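Local structure of EH1AB1 (Metagenome, 6I8F) at the interface of chains A and B. The protein hydrolyses esters and has the alpha/beta hydrolase fold, in which a serine nucleophile typically attacks the ester carbonyl. Numbering follows the deposited sequence. Chains: chain A/B, EH1AB1.

The interface of chains A and B. Residues chain A 289; chain B 293, 295, 311, 314.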
loop_
_atom_site.group_PDB
_atom_site.type_symbol
_atom_site.label_atom_id
_atom_site.label_comp_id
_atom_site.label_asym_id
_atom_site.label_seq_id
_atom_site.Cartn_x
_atom_site.Cartn_y
_atom_site.Cartn_z
ATOM N N LYS A 289 -3.580 -8.347 -7.731
ATOM C CA LYS A 289 -2.790 -7.768 -6.660
ATOM C C LYS A 289 -3.061 -6.259 -6.631
ATOM O O LYS A 289 -2.774 -5.548 -7.584
ATOM C CB LYS A 289 -1.288 -8.037 -6.817
ATOM C CG LYS A 289 -0.435 -7.471 -5.681
ATOM C CD LYS A 289 1.056 -7.669 -5.854
ATOM C CE LYS A 289 1.461 -9.130 -5.775
ATOM N NZ LYS A 289 2.915 -9.332 -6.008
ATOM N N VAL B 293 -3.479 -4.410 1.116
ATOM C CA VAL B 293 -3.053 -5.119 -0.091
ATOM C C VAL B 293 -3.399 -6.604 0.036
ATOM O O VAL B 293 -3.162 -7.222 1.062
ATOM C CB VAL B 293 -1.559 -4.927 -0.429
ATOM C CG1 VAL B 293 -0.632 -5.320 0.703
ATOM C CG2 VAL B 293 -1.175 -5.676 -1.693
ATOM N N TYR B 295 -2.330 -10.154 -1.786
ATOM C CA TYR B 295 -1.397 -10.928 -2.618
ATOM C C TYR B 295 -2.082 -12.211 -3.080
ATOM O O TYR B 295 -2.038 -13.217 -2.372
ATOM C CB TYR B 295 -0.123 -11.265 -1.829
ATOM C CG TYR B 295 0.905 -10.170 -1.857
ATOM C CD1 TYR B 295 0.629 -8.935 -1.302
ATOM C CD2 TYR B 295 2.132 -10.342 -2.469
ATOM C CE1 TYR B 295 1.540 -7.896 -1.358
ATOM C CE2 TYR B 295 3.063 -9.314 -2.531
ATOM C CZ TYR B 295 2.763 -8.088 -1.969
ATOM O OH TYR B 295 3.658 -7.064 -2.018
ATOM N N GLN B 311 7.199 -14.031 -3.924
ATOM C CA GLN B 311 6.095 -13.142 -3.477
ATOM C C GLN B 311 6.337 -12.631 -2.047
ATOM O O GLN B 311 5.945 -11.507 -1.713
ATOM C CB GLN B 311 4.745 -13.843 -3.602
ATOM C CG GLN B 311 4.295 -13.974 -5.048
ATOM C CD GLN B 311 3.910 -12.636 -5.620
ATOM O OE1 GLN B 311 3.028 -11.950 -5.101
ATOM N NE2 GLN B 311 4.582 -12.244 -6.688
ATOM N N LYS B 314 8.727 -9.759 -2.177
ATOM C CA LYS B 314 7.988 -8.615 -2.665
ATOM C C LYS B 314 7.108 -8.037 -1.552
ATOM O O LYS B 314 7.009 -6.837 -1.411
ATOM C CB LYS B 314 7.171 -9.023 -3.892
ATOM C CG LYS B 314 8.033 -9.566 -5.018
ATOM C CD LYS B 314 7.387 -9.538 -6.373
ATOM C CE LYS B 314 8.431 -9.628 -7.468
ATOM N NZ LYS B 314 7.827 -10.090 -8.734
#
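A:Lys289 reaches from a loop of one subunit across a tyrosine ring of the other, and its amino end meets the side-chain amide of B:Gln311. The lysine starts out extended, with CD continuing the line set by CG; the turn comes at chi3 (-67°), and it brings CE onto the aromatic face. A:Lys289 CE stands 3.5 Å above the plane of the B:Tyr295 ring, displaced from the middle toward the rim. A:Lys289 CE lies 3.6 Å from B:Tyr295 CD2 and about as near CE2, on the flank that faces B:Gln311, which fits a CH-pi contact of the methylene next to NZ. A:Lys289 NZ continues outward on the same side of the ring, 3.5 Å from B:Tyr295 CE2.

B:Gln311, near the start of helix 310-327, approaches from the opposite direction. Its amide is turned toward the lysine, and B:Gln311 OE1 accepts a hydrogen bond from A:Lys289 NZ at 2.8 Å. The donor lies in the carbonyl plane, on a lone pair, with a C=O...N angle of 115°. Ring face and amide oxygen together probably restrain the end of the lysine chain, which buries 69 Å² here.

B:Val293, on the same strand (290-296) as the tyrosine, sets CG1 at the ring edge and grazes the stem of the lysine with CG2. Because the whole interface is two-fold symmetric, the contact recurs with the chains exchanged; the crystal by itself does not establish that the dimer persists in solution. One further helix residue, B:Lys314, may add mild like-charge repulsion, its NZ standing 5.7 Å from A:Lys289 NZ.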